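Local coordinates for monovalent Na+/H+ antiporter subunit D (Dietzia sp. DQ12-45-1b, PDB 7D3U), which forms part of the multisubunit Mrp complex, which exchanges sodium ions for protons across the cell membrane, and belongs to the family of complex I-type antiporter subunits, at residues Val13-Ala18 with Val113-Ala118. Numbering follows the deposited sequence.
Sequences VPLLTA and VLLVTA
An antiparallel pair of transmembrane helices meets here: helix 9-23 packs against helix 109-125 of the complex I-like antiporter subunit, with short-segment axes 8.1 Å apart at closest approach and 160° between their directions. Seven residues make the contact, six of them buried; no hydrogen bond crosses it, and carbon-carbon contacts make the packing mainly apolar. Pro14 and Ala18, one turn apart, both aim their CB atoms at the partner helix, as do Leu114 and Ala118 in return. Pro14 CA and Leu114 CA are 5.2 Å apart, consistent with the small size of Pro14, Ala18 and Ala118. Pro14 CB lies 3.6 Å from Ala118 CB and also abuts the carbonyl of Leu114, while the methyl of Ala18 rests against both Leu114 CB and Leu115 CG, the latter 3.7 Å from Ala18 CB. Leu114 CD1 comes up to Thr17 OG1, the two side chains crossing at about a right angle. Leu15 and Leu115 start off obliquely, yet their CG atoms, anti to the carbonyl carbon, bring the ends back, so that these chains also cross nearly perpendicularly and Leu15 CD2 meets Leu115 CD2 at 3.6 Å. Farther out, Val38 of helix 28-49 touches both Thr17 and Leu114, and Thr747 and Val751 of subunit A pack on Leu15 and Leu115, respectively. Helix 9-23 is kinked at Pro14, whose ring nitrogen cannot bond to the preceding turn. On the partner helix, Thr117 OG1 donates to Val113 O at 2.9 Å from above the carbonyl plane, and Thr117 N shares that same oxygen.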
ATOM      1  N   VAL A  13     -24.357   7.061  -3.090  1.00 70.10           N
ATOM      2  CA  VAL A  13     -25.028   5.765  -3.188  1.00 70.10           C
ATOM      3  C   VAL A  13     -24.322   4.741  -2.303  1.00 70.10           C
ATOM      4  O   VAL A  13     -25.003   4.033  -1.547  1.00 70.10           O
ATOM      5  CB  VAL A  13     -25.120   5.290  -4.647  1.00 70.10           C
ATOM      6  CG1 VAL A  13     -25.327   3.789  -4.707  1.00 70.10           C
ATOM      7  CG2 VAL A  13     -26.247   6.007  -5.361  1.00 70.10           C
ATOM      8  N   PRO A  14     -22.979   4.603  -2.345  1.00 68.32           N
ATOM      9  CA  PRO A  14     -22.324   3.703  -1.387  1.00 68.32           C
ATOM     10  C   PRO A  14     -22.564   4.104   0.059  1.00 68.32           C
ATOM     11  O   PRO A  14     -23.083   3.304   0.845  1.00 68.32           O
ATOM     12  CB  PRO A  14     -20.844   3.816  -1.763  1.00 68.32           C
ATOM     13  CG  PRO A  14     -20.864   4.134  -3.198  1.00 68.32           C
ATOM     14  CD  PRO A  14     -22.015   5.082  -3.354  1.00 68.32           C
ATOM     15  N   LEU A  15     -22.208   5.346   0.411  1.00 69.24           N
ATOM     16  CA  LEU A  15     -22.340   5.812   1.789  1.00 69.24           C
ATOM     17  C   LEU A  15     -23.743   5.594   2.334  1.00 69.24           C
ATOM     18  O   LEU A  15     -23.914   5.361   3.536  1.00 69.24           O
ATOM     19  CB  LEU A  15     -21.978   7.292   1.886  1.00 69.24           C
ATOM     20  CG  LEU A  15     -20.494   7.643   1.853  1.00 69.24           C
ATOM     21  CD1 LEU A  15     -20.286   9.098   2.226  1.00 69.24           C
ATOM     22  CD2 LEU A  15     -19.715   6.735   2.777  1.00 69.24           C
ATOM     23  N   LEU A  16     -24.759   5.668   1.475  1.00 67.72           N
ATOM     24  CA  LEU A  16     -26.110   5.332   1.905  1.00 67.72           C
ATOM     25  C   LEU A  16     -26.248   3.831   2.108  1.00 67.72           C
ATOM     26  O   LEU A  16     -26.555   3.368   3.213  1.00 67.72           O
ATOM     27  CB  LEU A  16     -27.129   5.834   0.882  1.00 67.72           C
ATOM     28  CG  LEU A  16     -28.568   5.360   1.079  1.00 67.72           C
ATOM     29  CD1 LEU A  16     -29.109   5.836   2.412  1.00 67.72           C
ATOM     30  CD2 LEU A  16     -29.449   5.837  -0.060  1.00 67.72           C
ATOM     31  N   THR A  17     -25.995   3.051   1.054  1.00 68.38           N
ATOM     32  CA  THR A  17     -26.240   1.615   1.128  1.00 68.38           C
ATOM     33  C   THR A  17     -25.360   0.961   2.181  1.00 68.38           C
ATOM     34  O   THR A  17     -25.807   0.057   2.895  1.00 68.38           O
ATOM     35  CB  THR A  17     -26.015   0.968  -0.236  1.00 68.38           C
ATOM     36  OG1 THR A  17     -24.709   1.300  -0.713  1.00 68.38           O
ATOM     37  CG2 THR A  17     -27.054   1.457  -1.228  1.00 68.38           C
ATOM     38  N   ALA A  18     -24.111   1.414   2.307  1.00 67.66           N
ATOM     39  CA  ALA A  18     -23.274   0.955   3.409  1.00 67.66           C
ATOM     40  C   ALA A  18     -23.968   1.199   4.740  1.00 67.66           C
ATOM     41  O   ALA A  18     -24.148   0.275   5.539  1.00 67.66           O
ATOM     42  CB  ALA A  18     -21.916   1.655   3.368  1.00 67.66           C
ATOM     43  N   VAL A 113     -16.645  -2.628   2.409  1.00 63.75           N
ATOM     44  CA  VAL A 113     -16.241  -2.538   1.010  1.00 63.75           C
ATOM     45  C   VAL A 113     -16.915  -1.348   0.341  1.00 63.75           C
ATOM     46  O   VAL A 113     -16.290  -0.615  -0.436  1.00 63.75           O
ATOM     47  CB  VAL A 113     -16.551  -3.855   0.276  1.00 63.75           C
ATOM     48  CG1 VAL A 113     -16.409  -3.677  -1.220  1.00 63.75           C
ATOM     49  CG2 VAL A 113     -15.627  -4.946   0.759  1.00 63.75           C
ATOM     50  N   LEU A 114     -18.191  -1.117   0.653  1.00 65.00           N
ATOM     51  CA  LEU A 114     -18.896   0.012   0.058  1.00 65.00           C
ATOM     52  C   LEU A 114     -18.357   1.337   0.580  1.00 65.00           C
ATOM     53  O   LEU A 114     -18.288   2.320  -0.163  1.00 65.00           O
ATOM     54  CB  LEU A 114     -20.393  -0.107   0.326  1.00 65.00           C
ATOM     55  CG  LEU A 114     -21.100  -1.158  -0.524  1.00 65.00           C
ATOM     56  CD1 LEU A 114     -22.597  -1.114  -0.302  1.00 65.00           C
ATOM     57  CD2 LEU A 114     -20.766  -0.957  -1.985  1.00 65.00           C
ATOM     58  N   LEU A 115     -17.957   1.382   1.851  1.00 64.65           N
ATOM     59  CA  LEU A 115     -17.377   2.606   2.391  1.00 64.65           C
ATOM     60  C   LEU A 115     -16.009   2.884   1.780  1.00 64.65           C
ATOM     61  O   LEU A 115     -15.675   4.039   1.491  1.00 64.65           O
ATOM     62  CB  LEU A 115     -17.290   2.511   3.912  1.00 64.65           C
ATOM     63  CG  LEU A 115     -18.624   2.710   4.632  1.00 64.65           C
ATOM     64  CD1 LEU A 115     -18.761   1.765   5.807  1.00 64.65           C
ATOM     65  CD2 LEU A 115     -18.760   4.144   5.093  1.00 64.65           C
ATOM     66  N   VAL A 116     -15.210   1.838   1.559  1.00 64.80           N
ATOM     67  CA  VAL A 116     -13.936   2.005   0.866  1.00 64.80           C
ATOM     68  C   VAL A 116     -14.167   2.491  -0.559  1.00 64.80           C
ATOM     69  O   VAL A 116     -13.443   3.357  -1.061  1.00 64.80           O
ATOM     70  CB  VAL A 116     -13.136   0.691   0.897  1.00 64.80           C
ATOM     71  CG1 VAL A 116     -11.875   0.816   0.080  1.00 64.80           C
ATOM     72  CG2 VAL A 116     -12.784   0.325   2.319  1.00 64.80           C
ATOM     73  N   THR A 117     -15.184   1.947  -1.228  1.00 64.57           N
ATOM     74  CA  THR A 117     -15.501   2.384  -2.583  1.00 64.57           C
ATOM     75  C   THR A 117     -15.930   3.845  -2.604  1.00 64.57           C
ATOM     76  O   THR A 117     -15.527   4.604  -3.494  1.00 64.57           O
ATOM     77  CB  THR A 117     -16.588   1.486  -3.174  1.00 64.57           C
ATOM     78  OG1 THR A 117     -16.113   0.135  -3.232  1.00 64.57           O
ATOM     79  CG2 THR A 117     -16.971   1.937  -4.566  1.00 64.57           C
ATOM     80  N   ALA A 118     -16.738   4.260  -1.628  1.00 64.89           N
ATOM     81  CA  ALA A 118     -17.138   5.660  -1.540  1.00 64.89           C
ATOM     82  C   ALA A 118     -15.936   6.562  -1.302  1.00 64.89           C
ATOM     83  O   ALA A 118     -15.824   7.632  -1.909  1.00 64.89           O
ATOM     84  CB  ALA A 118     -18.171   5.843  -0.432  1.00 64.89           C
TER